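Soluble inorganic pyrophosphatase (Toxoplasma gondii, PDB 5WRT) probably hydrolyses inorganic pyrophosphate to phosphate with the help of magnesium, this chain holding the pyrophosphatase domain of a longer protein. Local coordinates at residues 2-7 against 17-22. Numbering follows the deposited sequence.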
ATOM      1  N   TYR A   2      15.472  24.783 -12.491  1.00 48.67           N
ATOM      2  CA  TYR A   2      14.232  25.510 -12.718  1.00 47.23           C
ATOM      3  C   TYR A   2      13.719  26.073 -11.400  1.00 48.83           C
ATOM      4  O   TYR A   2      13.955  25.502 -10.331  1.00 49.16           O
ATOM      5  CB  TYR A   2      13.174  24.603 -13.356  1.00 43.45           C
ATOM      6  CG  TYR A   2      13.624  24.004 -14.667  1.00 43.69           C
ATOM      7  CD1 TYR A   2      13.616  24.751 -15.838  1.00 43.90           C
ATOM      8  CD2 TYR A   2      14.093  22.700 -14.725  1.00 42.74           C
ATOM      9  CE1 TYR A   2      14.038  24.203 -17.035  1.00 42.07           C
ATOM     10  CE2 TYR A   2      14.518  22.145 -15.915  1.00 41.03           C
ATOM     11  CZ  TYR A   2      14.490  22.900 -17.065  1.00 40.68           C
ATOM     12  OH  TYR A   2      14.914  22.347 -18.251  1.00 41.15           O
ATOM     13  N   ARG A   3      13.018  27.200 -11.481  1.00 52.46           N
ATOM     14  CA  ARG A   3      12.535  27.899 -10.298  1.00 52.65           C
ATOM     15  C   ARG A   3      11.067  27.565 -10.064  1.00 49.55           C
ATOM     16  O   ARG A   3      10.255  27.618 -10.993  1.00 48.68           O
ATOM     17  CB  ARG A   3      12.722  29.410 -10.441  1.00 52.11           C
ATOM     18  CG  ARG A   3      14.093  29.905 -10.000  1.00 57.90           C
ATOM     19  CD  ARG A   3      13.995  31.207  -9.217  1.00 62.52           C
ATOM     20  NE  ARG A   3      12.730  31.901  -9.449  1.00 64.87           N
ATOM     21  CZ  ARG A   3      12.528  32.786 -10.421  1.00 65.42           C
ATOM     22  NH1 ARG A   3      13.506  33.087 -11.265  1.00 65.87           N
ATOM     23  NH2 ARG A   3      11.343  33.367 -10.555  1.00 64.58           N
ATOM     24  N   ARG A   4      10.739  27.223  -8.821  1.00 46.40           N
ATOM     25  CA  ARG A   4       9.370  26.932  -8.416  1.00 45.09           C
ATOM     26  C   ARG A   4       8.713  28.189  -7.859  1.00 46.99           C
ATOM     27  O   ARG A   4       9.217  28.794  -6.906  1.00 47.85           O
ATOM     28  CB  ARG A   4       9.352  25.801  -7.389  1.00 44.42           C
ATOM     29  CG  ARG A   4       9.853  24.477  -7.944  1.00 43.14           C
ATOM     30  CD  ARG A   4       9.773  23.360  -6.918  1.00 39.20           C
ATOM     31  NE  ARG A   4      10.319  23.769  -5.630  1.00 43.46           N
ATOM     32  CZ  ARG A   4      11.597  23.617  -5.293  1.00 47.58           C
ATOM     33  NH1 ARG A   4      12.446  23.071  -6.155  1.00 45.49           N
ATOM     34  NH2 ARG A   4      12.030  24.013  -4.104  1.00 47.49           N
ATOM     35  N   LEU A   5       7.593  28.581  -8.461  1.00 44.69           N
ATOM     36  CA  LEU A   5       6.773  29.690  -7.980  1.00 45.42           C
ATOM     37  C   LEU A   5       5.562  29.096  -7.270  1.00 44.74           C
ATOM     38  O   LEU A   5       4.626  28.611  -7.911  1.00 45.03           O
ATOM     39  CB  LEU A   5       6.363  30.603  -9.130  1.00 47.28           C
ATOM     40  CG  LEU A   5       7.464  30.950 -10.134  1.00 50.65           C
ATOM     41  CD1 LEU A   5       6.910  31.812 -11.257  1.00 50.54           C
ATOM     42  CD2 LEU A   5       8.636  31.645  -9.444  1.00 53.27           C
ATOM     43  N   VAL A   6       5.587  29.125  -5.947  1.00 44.11           N
ATOM     44  CA  VAL A   6       4.540  28.516  -5.138  1.00 44.25           C
ATOM     45  C   VAL A   6       3.504  29.576  -4.803  1.00 47.82           C
ATOM     46  O   VAL A   6       3.841  30.701  -4.413  1.00 51.51           O
ATOM     47  CB  VAL A   6       5.133  27.882  -3.866  1.00 44.12           C
ATOM     48  CG1 VAL A   6       4.044  27.208  -3.051  1.00 42.94           C
ATOM     49  CG2 VAL A   6       6.224  26.886  -4.231  1.00 42.31           C
ATOM     50  N   SER A   7       2.232  29.213  -4.946  1.00 46.68           N
ATOM     51  CA  SER A   7       1.127  30.133  -4.734  1.00 48.39           C
ATOM     52  C   SER A   7       0.000  29.406  -4.016  1.00 50.67           C
ATOM     53  O   SER A   7      -0.122  28.181  -4.100  1.00 47.93           O
ATOM     54  CB  SER A   7       0.620  30.719  -6.060  1.00 49.40           C
ATOM     55  OG  SER A   7      -0.763  31.011  -5.989  1.00 53.19           O
ATOM     56  N   VAL A  17       1.650  25.316  -8.051  1.00 40.82           N
ATOM     57  CA  VAL A  17       3.091  25.410  -8.253  1.00 38.57           C
ATOM     58  C   VAL A  17       3.352  25.643  -9.733  1.00 40.77           C
ATOM     59  O   VAL A  17       2.944  24.836 -10.578  1.00 39.13           O
ATOM     60  CB  VAL A  17       3.824  24.151  -7.762  1.00 38.31           C
ATOM     61  CG1 VAL A  17       5.316  24.279  -8.015  1.00 38.50           C
ATOM     62  CG2 VAL A  17       3.547  23.917  -6.285  1.00 38.73           C
ATOM     63  N   LEU A  18       4.031  26.742 -10.041  1.00 41.27           N
ATOM     64  CA  LEU A  18       4.411  27.102 -11.396  1.00 41.76           C
ATOM     65  C   LEU A  18       5.927  27.058 -11.525  1.00 44.23           C
ATOM     66  O   LEU A  18       6.654  27.216 -10.540  1.00 43.99           O
ATOM     67  CB  LEU A  18       3.891  28.493 -11.767  1.00 44.96           C
ATOM     68  CG  LEU A  18       2.374  28.620 -11.910  1.00 44.83           C
ATOM     69  CD1 LEU A  18       1.900  29.991 -11.456  1.00 48.95           C
ATOM     70  CD2 LEU A  18       1.955  28.355 -13.348  1.00 45.45           C
ATOM     71  N   LEU A  19       6.399  26.835 -12.746  1.00 43.50           N
ATOM     72  CA  LEU A  19       7.821  26.710 -13.022  1.00 43.74           C
ATOM     73  C   LEU A  19       8.293  27.871 -13.882  1.00 47.15           C
ATOM     74  O   LEU A  19       7.570  28.339 -14.768  1.00 47.76           O
ATOM     75  CB  LEU A  19       8.132  25.386 -13.722  1.00 43.29           C
ATOM     76  CG  LEU A  19       8.024  24.127 -12.863  1.00 41.82           C
ATOM     77  CD1 LEU A  19       8.722  22.975 -13.548  1.00 41.78           C
ATOM     78  CD2 LEU A  19       8.616  24.368 -11.484  1.00 43.25           C
ATOM     79  N   SER A  20       9.509  28.336 -13.608  1.00 50.25           N
ATOM     80  CA  SER A  20      10.138  29.379 -14.401  1.00 53.76           C
ATOM     81  C   SER A  20      11.620  29.069 -14.535  1.00 54.18           C
ATOM     82  O   SER A  20      12.202  28.378 -13.694  1.00 52.94           O
ATOM     83  CB  SER A  20       9.952  30.765 -13.771  1.00 55.69           C
ATOM     84  OG  SER A  20      10.552  30.826 -12.489  1.00 55.63           O
ATOM     85  N   LYS A  21      12.225  29.573 -15.609  1.00 58.21           N
ATOM     86  CA  LYS A  21      13.676  29.553 -15.730  1.00 59.31           C
ATOM     87  C   LYS A  21      14.296  30.461 -14.671  1.00 61.67           C
ATOM     88  O   LYS A  21      13.608  31.084 -13.856  1.00 60.52           O
ATOM     89  CB  LYS A  21      14.122  29.995 -17.122  1.00 60.37           C
ATOM     90  CG  LYS A  21      13.774  29.052 -18.257  1.00 59.32           C
ATOM     91  CD  LYS A  21      13.776  29.815 -19.572  1.00 62.13           C
ATOM     92  CE  LYS A  21      13.610  28.898 -20.774  1.00 59.84           C
ATOM     93  NZ  LYS A  21      13.725  29.646 -22.059  1.00 58.65           N
ATOM     94  N   LYS A  22      15.623  30.556 -14.691  1.00 64.37           N
ATOM     95  CA  LYS A  22      16.286  31.495 -13.801  1.00 64.38           C
ATOM     96  C   LYS A  22      16.314  32.894 -14.381  1.00 66.74           C
ATOM     97  O   LYS A  22      16.736  33.831 -13.697  1.00 68.70           O
ATOM     98  CB  LYS A  22      17.714  31.030 -13.501  1.00 64.60           C
ATOM     99  CG  LYS A  22      17.812  29.938 -12.455  1.00 65.05           C
ATOM    100  CD  LYS A  22      17.892  30.512 -11.043  1.00 66.18           C
ATOM    101  CE  LYS A  22      18.376  29.454 -10.057  1.00 65.59           C
ATOM    102  NZ  LYS A  22      17.381  28.367  -9.820  1.00 62.96           N
TER
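R3 and S20 face each other as a hydrogen-bonded antiparallel pair: R3 N donates a hydrogen bond to S20 O at 2.6 Å, and S20 N donates one to R3 O at 2.8 Å. The same double link joins L5 and L18, with L5 N to L18 O at 2.7 Å and both bonds almost straight. At the non-hydrogen-bonded pairs between and beyond, R4 with L19 and V6 with V17, the chains meet through CA-H...O contacts, such as L19 CA to R3 O at 3.3 Å. On the face with R3, L5, L18 and S20, the R3 chain bends at chi2 (-139°) and chi3, and its guanidinium has S20 OG over one face, 3.3 Å above the plane and toward the rim, a contact without a hydrogen bond. That hydroxyl makes a weak bond to K21 O, and L5 CD2 touches it at 3.7 Å. The K22 chain crosses that of R3 obliquely, and its last bend (chi4 -69°) sets NZ 3.6 Å from R3 CG, on the aliphatic part of R3. The strands form an N-terminal antiparallel beta hairpin, their axes at 151°, and strand 3-7 is an outer strand of a small three-stranded sheet. On the other face R4 and L19 lie side by side, R4 CG 3.8 Å from L19 CD2, while V6 and V17 only graze each other through their CG2 methyls. L19 and Y2 reach V136 of strand 136-149, joining the hairpin to the larger mixed sheet; L19 also makes a backbone hydrogen bond with L27 of strand 26-27, the third strand of the small sheet, and K21 NZ forms a salt bridge with E25.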